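Long-range contacts in GlcNAc-alpha-1,4-Gal-releasing endo-beta-galactosidase (Clostridium perfringens, PDB 1UPS), which probably hydrolyses O-glycosidic bonds as an endo-beta-galactosidase that releases GlcNAc-alpha-1,4-Gal, and binds calcium: residues E76-D81 with D263-E268; E213-A218 with Y229-L234; T353-H358 with S395-L400. All blocks are in the same frame, centred on the assembly; numbering follows the deposited sequence.

Interactions 1 and 2 belong to the same antiparallel sheet of the GH16 region, with centres about 25 Å apart, and interaction 2 is nested within the chain loop that interaction 1 closes. Interaction 2 is the buried one: beside its strand ladder, a carboxylate is gripped by a histidine and a backbone N-H. Interaction 1, partly buried, ties the start of strand 267-279 to the end of strand 73-78, then passes from backbone pairing to a tryptophan whose ring face packs against a glutamate. Interaction 3, later in the chain and also partly buried, with Ile356 and Leu400 inside and Glu397 exposed, joins irregular chain next to short strands through a phenol-carboxylate bond, one backbone bond, a water and apolar packing.

Interaction 1: E76-D81 with D263-E268; sequences EYITED and DVWPKE
Residues 76-80 and 265-268 run in nearly opposite directions, their end-to-end vectors 166° apart, and form a short antiparallel ladder where strand 73-78 ends and strand 267-279 begins. Ile78 and Lys267 are its hydrogen-bonded pair. Ile78 N gives its hydrogen to Lys267 O at 2.8 Å, and Lys267 N returns a longer bond to Ile78 O at 3.1 Å, both donors lying in the carbonyl planes. Tyr77 and Glu268 follow as a non-hydrogen-bonded pair, with Tyr77 CA 3.0 Å from Lys267 O in a CA-H...O contact. Alternation puts Tyr77 and Glu268 on one face, where their CB atoms touch at 3.7 Å; Glu268 OE2 continues into a salt bridge with Arg68 on strand 66-70. Ile78 and Lys267 occupy the other face. There Ile78 packs on Arg94, Ser96 and Ile252 of the second antiparallel sheet, as expected of the two-sheet beta-sandwich of GH16 enzymes. A cis peptide bond separates Trp265 from Pro266, and beyond it the backbone pairing gives way to side-chain packing. The Trp265 indole lies between two saturated carbons: Lys267 CE stands over one face near the rim, while Glu80 CA sits over the opposite one. This second contact is a CH-pi interaction, with Glu80 CA 3.5 Å from the centroid of the Trp265 six-membered ring and only 11° off its normal. With CG anti to the backbone N (chi1 -169°), the extended Glu80 chain crosses the indole so that CG lies 3.5 Å from Trp265 NE1 and the carboxylate is almost parallel to the ring. Ile78 O meets the indole at its edge, 3.3 Å from Trp265 CE3, while Ile78 CG2 reaches CZ3 of the same ring at 4.0 Å.

Interaction 2: E213-A218 with Y229-L234; sequences EYHIYA and YYDNEL
Asp231 OD2 is gripped by two N-H groups: strongly by Ile216 N at 2.8 Å, almost perfectly straight at 177°, and weakly by His215 ND1 at 3.4 Å, the minor branch of an N-H directed mainly at OD1. Asp231 opens the two-residue loop of a type I' turn from Tyr230 to Glu233, just past the hairpin of strands 215-221 and 225-230 in the large GH16 sheet. Its CG lies beside its own backbone N (chi1 -69°), which swings the carboxylate back to the neighbouring strand. There OD1 takes the hydrogen of His215 ND1 on its syn lone pair at 2.7 Å, in the imidazole plane. His215 NE2 donates at the far side to Glu213 OE2, which also accepts from Asp209 N. With both ring nitrogens acting as donors beside carboxylates, the imidazole is probably protonated. Asp231 N returns a bond to Ile216 O, and Ala218 and Tyr229 exchange two more, carrying the ladder onward. The Tyr230 hydroxyl, bonded to Ser207 O, lies over one face of His215. The edge of Tyr230 also turns toward the face of Tyr217, planes at 61°, bringing Tyr230 CD1 to 3.7 Å from Tyr217 CE2.

Interaction 3: T353-H358 with S395-L400; sequences TGYIEH and SYEGVL
Backbone polar groups make the first tie between segments 353-358 and 395-400. Ile356 N donates to Leu400 O at 3.1 Å, approaching from above the carbonyl plane (41° out of it). A water donates to the same Leu400 O at 2.7 Å and to Ile356 O at 2.8 Å, so Leu400 O accepts two hydrogens and the two carbonyls share a bridge. A bond from Tyr355 N to Thr353 OG1 closes an ST turn ahead of the contact. Apolar packing comes next: Ile356 and Leu400 lie alongside each other, pointing the same way, with Ile356 CG1 3.6 Å from Leu400 CG. Ile391 of strand 390-392 touches both, consistent with hydrophobic packing inside the ricin-like beta-trefoil domain assigned to this protein beside its GH16 domain. Val399 CG2 meets Tyr355 CE1 at 3.7 Å. The side-chain polar bond is at the tip of Tyr355, whose CG lies beside its backbone N (chi1 -61°). Its OH donates to the syn lone pair of Glu397 OE1 at 2.6 Å, and the carboxylate is turned nearly coplanar with the ring (28°). Lys311 adds a cation-pi contact to this ring. The phenol is the donor, and the exposed Glu397 is probably ionised; its carboxylate would tend to hold the Tyr355 proton, an effect that Lys311 may partly offset.

Interaction 1: E76-D81 with D263-E268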
loop_
_atom_site.group_PDB
_atom_site.type_symbol
_atom_site.label_atom_id
_atom_site.label_comp_id
_atom_site.label_asym_id
_atom_site.label_seq_id
_atom_site.Cartn_x
_atom_site.Cartn_y
_atom_site.Cartn_z
ATOM N N GLU A 76 -17.039 -14.155 -2.984
ATOM C CA GLU A 76 -17.577 -13.942 -1.631
ATOM C C GLU A 76 -18.816 -13.081 -1.752
ATOM O O GLU A 76 -18.804 -12.115 -2.498
ATOM C CB GLU A 76 -16.541 -13.183 -0.795
ATOM C CG GLU A 76 -15.280 -13.997 -0.570
ATOM C CD GLU A 76 -14.279 -13.275 0.328
ATOM O OE1 GLU A 76 -13.608 -13.956 1.143
ATOM O OE2 GLU A 76 -14.164 -12.039 0.205
ATOM N N TYR A 77 -19.874 -13.409 -1.012
ATOM C CA TYR A 77 -21.100 -12.631 -1.094
ATOM C C TYR A 77 -21.817 -12.534 0.240
ATOM O O TYR A 77 -21.655 -13.399 1.116
ATOM C CB TYR A 77 -22.045 -13.177 -2.186
ATOM C CG TYR A 77 -22.574 -14.597 -2.009
ATOM C CD1 TYR A 77 -21.930 -15.695 -2.594
ATOM C CD2 TYR A 77 -23.753 -14.835 -1.290
ATOM C CE1 TYR A 77 -22.463 -17.016 -2.459
ATOM C CE2 TYR A 77 -24.275 -16.135 -1.145
ATOM C CZ TYR A 77 -23.634 -17.210 -1.732
ATOM O OH TYR A 77 -24.167 -18.480 -1.573
ATOM N N ILE A 78 -22.587 -11.462 0.374
ATOM C CA ILE A 78 -23.476 -11.268 1.512
ATOM C C ILE A 78 -24.904 -11.273 0.980
ATOM O O ILE A 78 -25.237 -10.487 0.088
ATOM C CB ILE A 78 -23.217 -9.910 2.179
ATOM C CG1 ILE A 78 -21.730 -9.769 2.558
ATOM C CG2 ILE A 78 -24.151 -9.742 3.419
ATOM C CD1 ILE A 78 -21.334 -8.320 3.030
ATOM N N THR A 79 -25.753 -12.133 1.534
ATOM C CA THR A 79 -27.161 -12.125 1.139
ATOM C C THR A 79 -27.968 -11.099 1.918
ATOM O O THR A 79 -27.557 -10.663 3.011
ATOM C CB THR A 79 -27.819 -13.490 1.330
ATOM O OG1 THR A 79 -27.704 -13.879 2.705
ATOM C CG2 THR A 79 -27.055 -14.579 0.547
ATOM N N GLU A 80 -29.133 -10.763 1.365
ATOM C CA GLU A 80 -30.034 -9.791 1.984
ATOM C C GLU A 80 -30.473 -10.233 3.383
ATOM O O GLU A 80 -30.713 -9.389 4.246
ATOM C CB GLU A 80 -31.261 -9.559 1.098
ATOM C CG GLU A 80 -32.111 -8.366 1.535
ATOM C CD GLU A 80 -33.245 -8.036 0.569
ATOM O OE1 GLU A 80 -33.246 -8.515 -0.603
ATOM O OE2 GLU A 80 -34.148 -7.277 0.988
ATOM N N ASP A 81 -30.578 -11.544 3.597
ATOM C CA ASP A 81 -30.988 -12.086 4.895
ATOM C C ASP A 81 -29.829 -12.590 5.766
ATOM O O ASP A 81 -30.045 -13.250 6.801
ATOM C CB ASP A 81 -32.093 -13.153 4.723
ATOM C CG ASP A 81 -31.665 -14.330 3.837
ATOM O OD1 ASP A 81 -30.556 -14.309 3.233
ATOM O OD2 ASP A 81 -32.398 -15.326 3.684
ATOM N N ASP A 263 -30.251 -1.374 -1.998
ATOM C CA ASP A 263 -31.165 -2.493 -2.170
ATOM C C ASP A 263 -30.759 -3.479 -3.266
ATOM O O ASP A 263 -31.572 -4.293 -3.683
ATOM C CB ASP A 263 -32.600 -1.974 -2.361
ATOM C CG ASP A 263 -33.107 -1.251 -1.127
ATOM O OD1 ASP A 263 -33.775 -0.194 -1.262
ATOM O OD2 ASP A 263 -32.885 -1.688 0.027
ATOM N N VAL A 264 -29.485 -3.428 -3.674
ATOM C CA VAL A 264 -28.950 -4.359 -4.673
ATOM C C VAL A 264 -28.221 -5.519 -4.010
ATOM O O VAL A 264 -27.227 -5.325 -3.289
ATOM C CB VAL A 264 -27.981 -3.646 -5.637
ATOM C CG1 VAL A 264 -27.483 -4.631 -6.722
ATOM C CG2 VAL A 264 -28.684 -2.444 -6.275
ATOM N N TRP A 265 -28.723 -6.727 -4.257
ATOM C CA TRP A 265 -28.181 -7.929 -3.609
ATOM C C TRP A 265 -27.871 -9.032 -4.624
ATOM O O TRP A 265 -28.497 -9.082 -5.711
ATOM C CB TRP A 265 -29.195 -8.462 -2.592
ATOM C CG TRP A 265 -29.420 -7.519 -1.433
ATOM C CD1 TRP A 265 -30.428 -6.603 -1.298
ATOM C CD2 TRP A 265 -28.627 -7.417 -0.246
ATOM N NE1 TRP A 265 -30.298 -5.925 -0.106
ATOM C CE2 TRP A 265 -29.213 -6.421 0.571
ATOM C CE3 TRP A 265 -27.475 -8.074 0.216
ATOM C CZ2 TRP A 265 -28.678 -6.051 1.825
ATOM C CZ3 TRP A 265 -26.945 -7.715 1.466
ATOM C CH2 TRP A 265 -27.556 -6.711 2.256
ATOM N N PRO A 266 -26.954 -9.940 -4.294
ATOM C CA PRO A 266 -26.094 -9.900 -3.095
ATOM C C PRO A 266 -24.983 -8.866 -3.217
ATOM O O PRO A 266 -24.728 -8.391 -4.341
ATOM C CB PRO A 266 -25.423 -11.282 -3.113
ATOM C CG PRO A 266 -26.287 -12.109 -4.010
ATOM C CD PRO A 266 -26.743 -11.162 -5.086
ATOM N N LYS A 267 -24.326 -8.538 -2.105
ATOM C CA LYS A 267 -23.066 -7.785 -2.193
ATOM C C LYS A 267 -21.998 -8.820 -2.514
ATOM O O LYS A 267 -21.789 -9.769 -1.741
ATOM C CB LYS A 267 -22.728 -7.050 -0.887
ATOM C CG LYS A 267 -23.896 -6.325 -0.196
ATOM C CD LYS A 267 -24.586 -5.303 -1.120
ATOM C CE LYS A 267 -25.753 -4.657 -0.355
ATOM N NZ LYS A 267 -26.575 -3.720 -1.202
ATOM N N GLU A 268 -21.316 -8.655 -3.646
ATOM C CA GLU A 268 -20.350 -9.658 -4.041
ATOM C C GLU A 268 -19.220 -9.081 -4.862
ATOM O O GLU A 268 -19.404 -8.092 -5.579
ATOM C CB GLU A 268 -21.026 -10.799 -4.804
ATOM C CG GLU A 268 -21.844 -10.408 -6.024
ATOM C CD GLU A 268 -22.618 -11.609 -6.597
ATOM O OE1 GLU A 268 -22.760 -11.713 -7.825
ATOM O OE2 GLU A 268 -23.072 -12.473 -5.816
#

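Interaction 2: E213-A218 with Y229-L234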
loop_
_atom_site.group_PDB
_atom_site.type_symbol
_atom_site.label_atom_id
_atom_site.label_comp_id
_atom_site.label_asym_id
_atom_site.label_seq_id
_atom_site.Cartn_x
_atom_site.Cartn_y
_atom_site.Cartn_z
ATOM N N GLU A 213 -14.557 -4.757 -14.469
ATOM C CA GLU A 213 -13.382 -5.392 -15.094
ATOM C C GLU A 213 -12.460 -6.027 -14.043
ATOM O O GLU A 213 -12.360 -5.543 -12.916
ATOM C CB GLU A 213 -12.567 -4.331 -15.850
ATOM C CG GLU A 213 -13.338 -3.635 -16.964
ATOM C CD GLU A 213 -12.734 -2.302 -17.392
ATOM O OE1 GLU A 213 -13.345 -1.668 -18.276
ATOM O OE2 GLU A 213 -11.675 -1.885 -16.858
ATOM N N TYR A 214 -11.747 -7.084 -14.430
ATOM C CA TYR A 214 -10.664 -7.580 -13.593
ATOM C C TYR A 214 -9.462 -6.654 -13.740
ATOM O O TYR A 214 -9.091 -6.284 -14.877
ATOM C CB TYR A 214 -10.246 -8.986 -14.006
ATOM C CG TYR A 214 -11.204 -10.030 -13.511
ATOM C CD1 TYR A 214 -11.087 -10.559 -12.215
ATOM C CD2 TYR A 214 -12.246 -10.471 -14.325
ATOM C CE1 TYR A 214 -11.982 -11.558 -11.759
ATOM C CE2 TYR A 214 -13.140 -11.449 -13.886
ATOM C CZ TYR A 214 -13.015 -11.974 -12.596
ATOM O OH TYR A 214 -13.917 -12.937 -12.175
ATOM N N HIS A 215 -8.872 -6.289 -12.596
ATOM C CA HIS A 215 -7.598 -5.568 -12.567
ATOM C C HIS A 215 -6.659 -6.220 -11.569
ATOM O O HIS A 215 -7.086 -7.043 -10.768
ATOM C CB HIS A 215 -7.816 -4.079 -12.285
ATOM C CG HIS A 215 -8.480 -3.385 -13.425
ATOM N ND1 HIS A 215 -7.766 -2.845 -14.474
ATOM C CD2 HIS A 215 -9.790 -3.250 -13.747
ATOM C CE1 HIS A 215 -8.610 -2.354 -15.369
ATOM N NE2 HIS A 215 -9.844 -2.592 -14.955
ATOM N N ILE A 216 -5.372 -5.901 -11.673
ATOM C CA ILE A 216 -4.367 -6.518 -10.826
ATOM C C ILE A 216 -3.952 -5.513 -9.750
ATOM O O ILE A 216 -3.601 -4.363 -10.053
ATOM C CB ILE A 216 -3.132 -7.020 -11.682
ATOM C CG1 ILE A 216 -3.584 -8.092 -12.696
ATOM C CG2 ILE A 216 -2.065 -7.610 -10.788
ATOM C CD1 ILE A 216 -2.448 -8.663 -13.587
ATOM N N TYR A 217 -3.991 -5.966 -8.498
ATOM C CA TYR A 217 -3.590 -5.176 -7.336
ATOM C C TYR A 217 -2.447 -5.913 -6.663
ATOM O O TYR A 217 -2.534 -7.115 -6.424
ATOM C CB TYR A 217 -4.768 -5.050 -6.342
ATOM C CG TYR A 217 -5.989 -4.408 -6.980
ATOM C CD1 TYR A 217 -7.004 -5.190 -7.537
ATOM C CD2 TYR A 217 -6.113 -3.019 -7.038
ATOM C CE1 TYR A 217 -8.145 -4.591 -8.127
ATOM C CE2 TYR A 217 -7.230 -2.410 -7.622
ATOM C CZ TYR A 217 -8.235 -3.213 -8.172
ATOM O OH TYR A 217 -9.330 -2.622 -8.754
ATOM N N ALA A 218 -1.379 -5.198 -6.344
ATOM C CA ALA A 218 -0.218 -5.850 -5.739
ATOM C C ALA A 218 0.481 -4.955 -4.730
ATOM O O ALA A 218 0.409 -3.720 -4.812
ATOM C CB ALA A 218 0.788 -6.324 -6.831
ATOM N N TYR A 229 1.011 -1.561 -6.477
ATOM C CA TYR A 229 1.008 -1.550 -7.947
ATOM C C TYR A 229 -0.380 -1.855 -8.495
ATOM O O TYR A 229 -1.038 -2.797 -8.037
ATOM C CB TYR A 229 1.987 -2.608 -8.494
ATOM C CG TYR A 229 3.413 -2.357 -8.098
ATOM C CD1 TYR A 229 4.275 -1.652 -8.943
ATOM C CD2 TYR A 229 3.903 -2.804 -6.862
ATOM C CE1 TYR A 229 5.593 -1.404 -8.562
ATOM C CE2 TYR A 229 5.201 -2.551 -6.476
ATOM C CZ TYR A 229 6.045 -1.858 -7.338
ATOM O OH TYR A 229 7.350 -1.604 -6.948
ATOM N N TYR A 230 -0.817 -1.047 -9.459
ATOM C CA TYR A 230 -2.099 -1.245 -10.141
ATOM C C TYR A 230 -1.803 -1.600 -11.574
ATOM O O TYR A 230 -1.169 -0.811 -12.284
ATOM C CB TYR A 230 -2.911 0.044 -10.123
ATOM C CG TYR A 230 -4.259 -0.023 -10.847
ATOM C CD1 TYR A 230 -5.365 -0.635 -10.236
ATOM C CD2 TYR A 230 -4.434 0.571 -12.112
ATOM C CE1 TYR A 230 -6.614 -0.670 -10.856
ATOM C CE2 TYR A 230 -5.688 0.536 -12.763
ATOM C CZ TYR A 230 -6.774 -0.074 -12.117
ATOM O OH TYR A 230 -8.011 -0.123 -12.726
ATOM N N ASP A 231 -2.267 -2.777 -12.005
ATOM C CA ASP A 231 -1.960 -3.277 -13.350
ATOM C C ASP A 231 -0.472 -3.120 -13.659
ATOM O O ASP A 231 -0.083 -2.644 -14.739
ATOM C CB ASP A 231 -2.840 -2.575 -14.391
ATOM C CG ASP A 231 -4.284 -2.981 -14.273
ATOM O OD1 ASP A 231 -5.144 -2.336 -14.911
ATOM O OD2 ASP A 231 -4.637 -3.939 -13.547
ATOM N N ASN A 232 0.340 -3.524 -12.686
ATOM C CA ASN A 232 1.808 -3.581 -12.805
ATOM C C ASN A 232 2.553 -2.250 -12.808
ATOM O O ASN A 232 3.745 -2.222 -13.149
ATOM C CB ASN A 232 2.243 -4.414 -14.037
ATOM C CG ASN A 232 1.733 -5.838 -13.991
ATOM O OD1 ASN A 232 1.556 -6.411 -12.903
ATOM N ND2 ASN A 232 1.507 -6.437 -15.177
ATOM N N GLU A 233 1.860 -1.156 -12.482
ATOM C CA GLU A 233 2.476 0.178 -12.434
ATOM C C GLU A 233 2.381 0.775 -11.026
ATOM O O GLU A 233 1.319 0.720 -10.378
ATOM C CB GLU A 233 1.823 1.140 -13.442
ATOM C CG GLU A 233 2.445 2.546 -13.419
ATOM C CD GLU A 233 1.859 3.504 -14.455
ATOM O OE1 GLU A 233 0.822 4.165 -14.150
ATOM O OE2 GLU A 233 2.450 3.605 -15.566
ATOM N N LEU A 234 3.483 1.361 -10.559
ATOM C CA LEU A 234 3.515 1.880 -9.177
ATOM C C LEU A 234 2.446 2.954 -8.948
ATOM O O LEU A 234 2.310 3.893 -9.756
ATOM C CB LEU A 234 4.915 2.427 -8.862
ATOM C CG LEU A 234 5.123 2.884 -7.413
ATOM C CD1 LEU A 234 4.968 1.729 -6.415
ATOM C CD2 LEU A 234 6.492 3.536 -7.284
#

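Interaction 3: T353-H358 with S395-L400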
loop_
_atom_site.group_PDB
_atom_site.type_symbol
_atom_site.label_atom_id
_atom_site.label_comp_id
_atom_site.label_asym_id
_atom_site.label_seq_id
_atom_site.Cartn_x
_atom_site.Cartn_y
_atom_site.Cartn_z
ATOM N N THR A 353 11.748 31.127 -1.350
ATOM C CA THR A 353 12.248 32.016 -2.392
ATOM C C THR A 353 11.677 31.725 -3.785
ATOM O O THR A 353 11.986 32.450 -4.755
ATOM C CB THR A 353 13.777 31.895 -2.482
ATOM O OG1 THR A 353 14.124 30.601 -3.009
ATOM C CG2 THR A 353 14.418 31.928 -1.091
ATOM N N GLY A 354 10.872 30.668 -3.879
ATOM C CA GLY A 354 10.407 30.145 -5.154
ATOM C C GLY A 354 11.353 29.104 -5.743
ATOM O O GLY A 354 11.010 28.446 -6.732
ATOM N N TYR A 355 12.534 28.963 -5.135
ATOM C CA TYR A 355 13.552 28.010 -5.596
ATOM C C TYR A 355 13.933 27.025 -4.511
ATOM O O TYR A 355 13.916 27.357 -3.314
ATOM C CB TYR A 355 14.808 28.749 -6.104
ATOM C CG TYR A 355 14.510 29.650 -7.281
ATOM C CD1 TYR A 355 14.533 29.154 -8.594
ATOM C CD2 TYR A 355 14.171 30.992 -7.083
ATOM C CE1 TYR A 355 14.232 29.988 -9.685
ATOM C CE2 TYR A 355 13.867 31.830 -8.153
ATOM C CZ TYR A 355 13.896 31.327 -9.453
ATOM O OH TYR A 355 13.599 32.168 -10.516
ATOM N N ILE A 356 14.282 25.804 -4.917
ATOM C CA ILE A 356 14.780 24.818 -3.966
ATOM C C ILE A 356 16.132 25.299 -3.442
ATOM O O ILE A 356 17.008 25.681 -4.229
ATOM C CB ILE A 356 14.933 23.417 -4.633
ATOM C CG1 ILE A 356 13.589 22.916 -5.173
ATOM C CG2 ILE A 356 15.522 22.405 -3.630
ATOM C CD1 ILE A 356 12.541 22.628 -4.079
ATOM N N GLU A 357 16.292 25.272 -2.119
ATOM C CA GLU A 357 17.546 25.634 -1.462
ATOM C C GLU A 357 18.309 24.368 -1.081
ATOM O O GLU A 357 17.733 23.281 -1.051
ATOM C CB GLU A 357 17.254 26.457 -0.190
ATOM C CG GLU A 357 16.484 27.740 -0.467
ATOM C CD GLU A 357 16.067 28.448 0.809
ATOM O OE1 GLU A 357 16.972 28.946 1.519
ATOM O OE2 GLU A 357 14.849 28.484 1.102
ATOM N N HIS A 358 19.598 24.505 -0.790
ATOM C CA HIS A 358 20.385 23.379 -0.280
ATOM C C HIS A 358 21.286 23.803 0.879
ATOM O O HIS A 358 22.049 24.764 0.761
ATOM C CB HIS A 358 21.230 22.713 -1.383
ATOM C CG HIS A 358 22.094 23.663 -2.155
ATOM N ND1 HIS A 358 23.401 23.926 -1.809
ATOM C CD2 HIS A 358 21.844 24.404 -3.265
ATOM C CE1 HIS A 358 23.918 24.793 -2.661
ATOM N NE2 HIS A 358 22.996 25.102 -3.555
ATOM N N SER A 395 9.460 26.837 -15.458
ATOM C CA SER A 395 9.991 28.054 -16.091
ATOM C C SER A 395 11.253 27.779 -16.920
ATOM O O SER A 395 11.715 28.656 -17.659
ATOM C CB SER A 395 10.261 29.140 -15.049
ATOM O OG SER A 395 9.069 29.446 -14.338
ATOM N N TYR A 396 11.795 26.564 -16.801
ATOM C CA TYR A 396 12.990 26.148 -17.553
ATOM C C TYR A 396 14.125 27.168 -17.454
ATOM O O TYR A 396 14.694 27.599 -18.482
ATOM C CB TYR A 396 12.676 25.936 -19.037
ATOM C CG TYR A 396 11.537 25.005 -19.384
ATOM C CD1 TYR A 396 10.214 25.470 -19.453
ATOM C CD2 TYR A 396 11.783 23.665 -19.688
ATOM C CE1 TYR A 396 9.180 24.625 -19.817
ATOM C CE2 TYR A 396 10.748 22.806 -20.052
ATOM C CZ TYR A 396 9.449 23.294 -20.116
ATOM O OH TYR A 396 8.422 22.455 -20.499
ATOM N N GLU A 397 14.468 27.540 -16.221
ATOM C CA GLU A 397 15.472 28.580 -15.978
ATOM C C GLU A 397 16.879 28.023 -15.731
ATOM O O GLU A 397 17.802 28.793 -15.416
ATOM C CB GLU A 397 15.055 29.444 -14.784
ATOM C CG GLU A 397 13.791 30.268 -15.036
ATOM C CD GLU A 397 13.386 31.122 -13.842
ATOM O OE1 GLU A 397 13.915 30.901 -12.727
ATOM O OE2 GLU A 397 12.524 32.013 -14.023
ATOM N N GLY A 398 17.041 26.704 -15.848
ATOM C CA GLY A 398 18.336 26.056 -15.618
ATOM C C GLY A 398 18.587 25.685 -14.166
ATOM O O GLY A 398 19.637 25.119 -13.835
ATOM N N VAL A 399 17.620 26.017 -13.307
ATOM C CA VAL A 399 17.697 25.800 -11.860
ATOM C C VAL A 399 16.380 25.223 -11.348
ATOM O O VAL A 399 15.358 25.303 -12.031
ATOM C CB VAL A 399 18.014 27.115 -11.079
ATOM C CG1 VAL A 399 19.453 27.564 -11.357
ATOM C CG2 VAL A 399 17.036 28.233 -11.444
ATOM N N LEU A 400 16.402 24.671 -10.137
ATOM C CA LEU A 400 15.259 23.936 -9.595
ATOM C C LEU A 400 14.286 24.828 -8.844
ATOM O O LEU A 400 14.687 25.609 -7.969
ATOM C CB LEU A 400 15.756 22.844 -8.648
ATOM C CG LEU A 400 14.816 21.701 -8.282
ATOM C CD1 LEU A 400 14.302 20.983 -9.518
ATOM C CD2 LEU A 400 15.550 20.702 -7.349
HETATM O O HOH W 1 17.205 25.884 -6.983
#